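PDB 7BTU: putative tRNA (Adenine(37)-N6)-methyltransferase from Pseudomonas aeruginosa, which probably methylates the N6 nitrogen of N6-threonylcarbamoyladenosine at tRNA position 37, with S-adenosyl-L-methionine as the methyl donor. Local coordinates for the interface of chains A and B. Numbering follows the deposited sequence. Chains: chain A/B, Putative tRNA (Adenine(37)-N6)-methyltransferase.

Contact 1: the interface of chains A and B. Residues chain A 14, 47, 52-53, 56, 136; chain B 77, 92-95.
B:Phe94 pushes its ring into an apolar pocket of chain A lined by A:Ile14, A:Phe47, A:Ala52, A:Leu53 and A:Ile136. The phenylalanine lies in the 3-10 helix 93-95 of the TrmO N-terminal domain. It buries 102 Å² against the partner. B:Phe94 CZ meets the CD1 methyl of A:Ile14 tip to tip at 3.6 Å. On one face of the B:Phe94 ring lies A:Ile136 CD1, displaced toward the rim and 4.0 Å above the plane. A:Ile136 crosses the ring side chain at about a right angle, and A:Ile136 CB touches B:Phe94 CD1 at 3.8 Å. The CB methyl of A:Ala52 meets B:Phe94 CD2 at 3.7 Å. A:Leu53 brings its CD2 branch to that same ring atom. A:Phe47 reaches the far end of the ring more loosely, by its CB and CD1.

The backbone pins the root of this side chain. B:Phe94 N donates to A:Ala52 O over 3.1 Å, with an angle of 153° at the hydrogen. With CG anti to the carbonyl carbon (chi1 -64°), the ring leaves on the side of the bonded N-H and points into the pocket. Next along the helix, B:Ala95 CA packs against A:Leu56 CD2 at 3.7 Å.

Behind this shell, B:Val93 CG1 lies over the centre of the opposite face of the B:Phe94 ring and backs it from its own chain. In chain A, the CG2 methyl of A:Ile14 sits 3.7 Å above the centre of the A:Phe47 ring, coupling these two pocket walls. B:Arg77 borders A:Ala52, but it is poorly ordered.

Contact 2: the interface of chains A and B. Residues chain A 11, 65, 105, 134-135, 137; chain B 65, 105-107, 134.
A:Lys137 lays its CD methylene over one face of the B:Gln107 side-chain amide, 3.8 Å from the amide carbon CD. The two side chains slide past each other in opposite directions. At the oxygen end of the amide, A:Leu65 CD2 approaches B:Gln107 OE1 at 3.9 Å. A second flat group is the A:Asp135 carboxylate. A:Lys137 NZ lies above its plane and forms a salt bridge with OD2; the modelled separation is very short, so its length is doubtful.

The same ammonium group, A:Lys137 NZ, donates across the interface to the backbone B:Ile105 O at 2.8 Å. It is tilted 29° from that carbonyl plane. A bend at the end of the lysine (chi4 67°) turns NZ toward both oxygens. Water 1 links A:Asp135 OD2 to the backbone of B:Ile105, and lies 2.8 Å from B:Ile105 N. It also bonds, at longer range, to B:Ile105 O.

Beside this polar group is an apolar core. A:Leu65 CD1 touches the CG2 branch of B:Ile105 at 3.7 Å, and A:Ile105 CG2 makes the twin contact with B:Leu65 CD1. A:Ile105 CD1 and B:Ile105 CD1 meet tip to tip at 3.9 Å. A:Leu65 CD2 and B:Leu65 CD2 pass in opposite directions, 4.0 Å apart. A:Val11 CG1 flanks the B:Ile105 tip, crossing it at about a right angle.

Strands 61-67, 105-116 and 132-138 supply most of these side chains. They belong to the N-terminal TrmO domain, and the two isoleucines begin the long strands 105-116.

Contact 1: the interface of chains A and B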
loop_
_atom_site.group_PDB
_atom_site.type_symbol
_atom_site.label_atom_id
_atom_site.label_comp_id
_atom_site.label_asym_id
_atom_site.label_seq_id
_atom_site.Cartn_x
_atom_site.Cartn_y
_atom_site.Cartn_z
ATOM N N ILE A 14 -13.797 -7.493 6.675
ATOM C CA ILE A 14 -14.429 -6.617 7.668
ATOM C C ILE A 14 -15.627 -5.846 7.109
ATOM O O ILE A 14 -16.345 -5.181 7.880
ATOM C CB ILE A 14 -13.397 -5.616 8.215
ATOM C CG1 ILE A 14 -12.952 -4.705 7.071
ATOM C CG2 ILE A 14 -12.186 -6.348 8.832
ATOM C CD1 ILE A 14 -12.041 -3.499 7.575
ATOM N N PHE A 47 -16.693 -4.786 13.514
ATOM C CA PHE A 47 -15.872 -3.724 12.916
ATOM C C PHE A 47 -16.712 -2.510 12.571
ATOM O O PHE A 47 -16.161 -1.481 12.156
ATOM C CB PHE A 47 -15.157 -4.235 11.645
ATOM C CG PHE A 47 -14.483 -5.568 11.846
ATOM C CD1 PHE A 47 -13.390 -5.676 12.689
ATOM C CD2 PHE A 47 -15.010 -6.732 11.268
ATOM C CE1 PHE A 47 -12.779 -6.910 12.942
ATOM C CE2 PHE A 47 -14.395 -7.965 11.493
ATOM C CZ PHE A 47 -13.288 -8.052 12.345
ATOM N N ALA A 52 -13.707 1.816 16.369
ATOM C CA ALA A 52 -12.670 1.318 15.466
ATOM C C ALA A 52 -12.138 2.384 14.517
ATOM O O ALA A 52 -11.073 2.179 13.919
ATOM C CB ALA A 52 -13.188 0.126 14.669
ATOM N N LEU A 53 -12.836 3.519 14.395
ATOM C CA LEU A 53 -12.543 4.551 13.415
ATOM C C LEU A 53 -12.007 5.827 14.024
ATOM O O LEU A 53 -11.704 6.760 13.270
ATOM C CB LEU A 53 -13.806 4.894 12.615
ATOM C CG LEU A 53 -14.430 3.622 12.043
ATOM C CD1 LEU A 53 -15.747 3.965 11.367
ATOM C CD2 LEU A 53 -13.482 2.960 11.043
ATOM N N LEU A 56 -9.884 8.870 12.406
ATOM C CA LEU A 56 -9.930 9.051 10.957
ATOM C C LEU A 56 -10.475 10.413 10.567
ATOM O O LEU A 56 -10.268 10.834 9.435
ATOM C CB LEU A 56 -10.748 7.939 10.264
ATOM C CG LEU A 56 -10.051 6.581 10.258
ATOM C CD1 LEU A 56 -10.958 5.532 9.644
ATOM C CD2 LEU A 56 -8.770 6.632 9.440
ATOM N N ILE A 136 -8.395 -1.497 6.624
ATOM C CA ILE A 136 -8.345 -0.061 6.399
ATOM C C ILE A 136 -7.097 0.439 7.127
ATOM O O ILE A 136 -6.907 0.110 8.300
ATOM C CB ILE A 136 -9.585 0.648 7.001
ATOM C CG1 ILE A 136 -10.916 0.146 6.395
ATOM C CG2 ILE A 136 -9.446 2.208 6.864
ATOM C CD1 ILE A 136 -12.078 0.329 7.375
ATOM N N ARG B 77 -9.787 -3.502 18.381
ATOM C CA ARG B 77 -10.361 -2.375 17.640
ATOM C C ARG B 77 -9.900 -1.007 18.135
ATOM O O ARG B 77 -10.114 -0.007 17.439
ATOM C CB ARG B 77 -11.903 -2.395 17.704
ATOM C CG ARG B 77 -12.603 -3.660 17.231
ATOM C CD ARG B 77 -14.015 -3.729 17.886
ATOM N NE ARG B 77 -14.397 -5.072 18.368
ATOM C CZ ARG B 77 -14.950 -5.360 19.558
ATOM N NH1 ARG B 77 -15.210 -4.407 20.453
ATOM N NH2 ARG B 77 -15.252 -6.624 19.853
ATOM N N GLY B 92 -8.766 4.547 17.014
ATOM C CA GLY B 92 -9.279 3.348 16.389
ATOM C C GLY B 92 -8.204 2.589 15.630
ATOM O O GLY B 92 -7.281 3.167 15.056
ATOM N N VAL B 93 -8.319 1.262 15.627
ATOM C CA VAL B 93 -7.296 0.464 14.956
ATOM C C VAL B 93 -7.185 0.867 13.487
ATOM O O VAL B 93 -6.084 0.889 12.917
ATOM C CB VAL B 93 -7.601 -1.049 15.113
ATOM C CG1 VAL B 93 -8.894 -1.416 14.396
ATOM C CG2 VAL B 93 -6.419 -1.924 14.563
ATOM N N PHE B 94 -8.298 1.244 12.872
ATOM C CA PHE B 94 -8.288 1.609 11.457
ATOM C C PHE B 94 -7.740 3.010 11.223
ATOM O O PHE B 94 -7.569 3.402 10.062
ATOM C CB PHE B 94 -9.705 1.484 10.881
ATOM C CG PHE B 94 -10.215 0.076 10.898
ATOM C CD1 PHE B 94 -9.420 -0.960 10.440
ATOM C CD2 PHE B 94 -11.486 -0.221 11.374
ATOM C CE1 PHE B 94 -9.928 -2.311 10.422
ATOM C CE2 PHE B 94 -11.968 -1.530 11.358
ATOM C CZ PHE B 94 -11.195 -2.573 10.914
ATOM N N ALA B 95 -7.481 3.759 12.293
ATOM C CA ALA B 95 -6.807 5.043 12.199
ATOM C C ALA B 95 -5.298 4.907 12.413
ATOM O O ALA B 95 -4.595 5.921 12.494
ATOM C CB ALA B 95 -7.402 6.012 13.237
#

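Contact 2: the interface of chains A and B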
loop_
_atom_site.group_PDB
_atom_site.type_symbol
_atom_site.label_atom_id
_atom_site.label_comp_id
_atom_site.label_asym_id
_atom_site.label_seq_id
_atom_site.Cartn_x
_atom_site.Cartn_y
_atom_site.Cartn_z
ATOM N N VAL A 11 -8.265 -15.247 6.148
ATOM C CA VAL A 11 -8.746 -13.877 6.250
ATOM C C VAL A 11 -10.250 -13.887 5.961
ATOM O O VAL A 11 -10.767 -14.752 5.235
ATOM C CB VAL A 11 -7.987 -12.918 5.293
ATOM C CG1 VAL A 11 -6.465 -12.926 5.608
ATOM C CG2 VAL A 11 -8.271 -13.286 3.836
ATOM N N LEU A 65 -7.155 -2.731 1.904
ATOM C CA LEU A 65 -6.770 -4.050 1.424
ATOM C C LEU A 65 -8.052 -4.814 1.123
ATOM O O LEU A 65 -9.005 -4.760 1.906
ATOM C CB LEU A 65 -5.958 -4.848 2.439
ATOM C CG LEU A 65 -4.650 -4.126 2.852
ATOM C CD1 LEU A 65 -3.898 -5.041 3.810
ATOM C CD2 LEU A 65 -3.704 -3.750 1.674
ATOM N N ILE A 105 -5.112 -10.728 -3.066
ATOM C CA ILE A 105 -5.303 -9.525 -2.244
ATOM C C ILE A 105 -4.824 -8.307 -3.009
ATOM O O ILE A 105 -3.678 -8.271 -3.478
ATOM C CB ILE A 105 -4.570 -9.648 -0.901
ATOM C CG1 ILE A 105 -5.260 -10.759 -0.134
ATOM C CG2 ILE A 105 -4.703 -8.316 -0.083
ATOM C CD1 ILE A 105 -4.545 -11.186 1.155
ATOM N N LEU A 134 -10.633 -6.261 3.582
ATOM C CA LEU A 134 -9.948 -6.926 4.681
ATOM C C LEU A 134 -9.401 -5.964 5.720
ATOM O O LEU A 134 -9.250 -6.349 6.886
ATOM C CB LEU A 134 -8.761 -7.742 4.144
ATOM C CG LEU A 134 -9.144 -8.752 3.065
ATOM C CD1 LEU A 134 -7.896 -9.503 2.692
ATOM C CD2 LEU A 134 -10.156 -9.723 3.673
ATOM N N ASP A 135 -9.075 -4.738 5.319
ATOM C CA ASP A 135 -8.378 -3.844 6.243
ATOM C C ASP A 135 -8.508 -2.432 5.698
ATOM O O ASP A 135 -8.711 -2.209 4.485
ATOM C CB ASP A 135 -6.892 -4.239 6.391
ATOM C CG ASP A 135 -6.221 -3.694 7.679
ATOM O OD1 ASP A 135 -6.879 -3.018 8.521
ATOM O OD2 ASP A 135 -4.987 -3.931 7.833
ATOM N N LYS A 137 -6.274 1.242 6.455
ATOM C CA LYS A 137 -5.109 1.876 7.077
ATOM C C LYS A 137 -5.097 3.346 6.689
ATOM O O LYS A 137 -5.358 3.657 5.529
ATOM C CB LYS A 137 -3.793 1.224 6.609
ATOM C CG LYS A 137 -3.649 -0.269 6.979
ATOM C CD LYS A 137 -2.375 -0.893 6.299
ATOM C CE LYS A 137 -1.984 -2.225 6.956
ATOM N NZ LYS A 137 -2.962 -3.224 6.723
ATOM N N LEU B 65 3.102 -6.934 0.699
ATOM C CA LEU B 65 2.077 -7.283 1.673
ATOM C C LEU B 65 2.621 -8.467 2.451
ATOM O O LEU B 65 3.185 -9.412 1.858
ATOM C CB LEU B 65 0.735 -7.707 1.014
ATOM C CG LEU B 65 0.118 -6.622 0.152
ATOM C CD1 LEU B 65 -1.155 -7.082 -0.561
ATOM C CD2 LEU B 65 -0.145 -5.329 0.951
ATOM N N ILE B 105 -2.559 -8.361 8.282
ATOM C CA ILE B 105 -1.764 -8.086 7.082
ATOM C C ILE B 105 -1.191 -6.678 7.151
ATOM O O ILE B 105 -1.910 -5.739 7.479
ATOM C CB ILE B 105 -2.614 -8.242 5.807
ATOM C CG1 ILE B 105 -3.115 -9.668 5.691
ATOM C CG2 ILE B 105 -1.746 -7.942 4.530
ATOM C CD1 ILE B 105 -4.193 -9.763 4.724
ATOM N N GLY B 106 0.101 -6.528 6.840
ATOM C CA GLY B 106 0.732 -5.229 6.799
ATOM C C GLY B 106 1.148 -4.930 5.375
ATOM O O GLY B 106 1.162 -5.805 4.520
ATOM N N GLN B 107 1.558 -3.682 5.152
ATOM C CA GLN B 107 2.030 -3.308 3.833
ATOM C C GLN B 107 3.296 -2.506 4.051
ATOM O O GLN B 107 3.421 -1.821 5.069
ATOM C CB GLN B 107 1.030 -2.478 3.078
ATOM C CG GLN B 107 0.742 -1.178 3.840
ATOM C CD GLN B 107 -0.287 -0.327 3.169
ATOM O OE1 GLN B 107 -1.317 -0.825 2.671
ATOM N NE2 GLN B 107 -0.001 0.967 3.101
ATOM N N LEU B 134 3.229 -12.058 1.395
ATOM C CA LEU B 134 2.114 -12.529 0.561
ATOM C C LEU B 134 2.124 -12.017 -0.858
ATOM O O LEU B 134 1.486 -12.659 -1.737
ATOM C CB LEU B 134 0.753 -12.111 1.151
ATOM C CG LEU B 134 0.582 -12.443 2.626
ATOM C CD1 LEU B 134 -0.736 -11.847 3.161
ATOM C CD2 LEU B 134 0.622 -14.009 2.762
HETATM O O HOH W 1 -4.923 -6.906 7.951
#

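Contact 1 and contact 2 are centred about 14 Å apart, measured between the centres of their C-alpha atoms. Strand 132-138 of chain A runs through both: A:Ile136 serves contact 1, while A:Leu134, A:Asp135 and A:Lys137 serve contact 2. The interface is two-fold symmetric. Each contact has its twin with the chains exchanged; the like-residue pairs of contact 2, A:Ile105 with B:Ile105 and A:Leu65 with B:Leu65, lie near the two-fold axis. Most of the residues fall within the N-terminal TrmO family region. The arrangement suggests a dimer, although the structure alone does not show that it forms in solution.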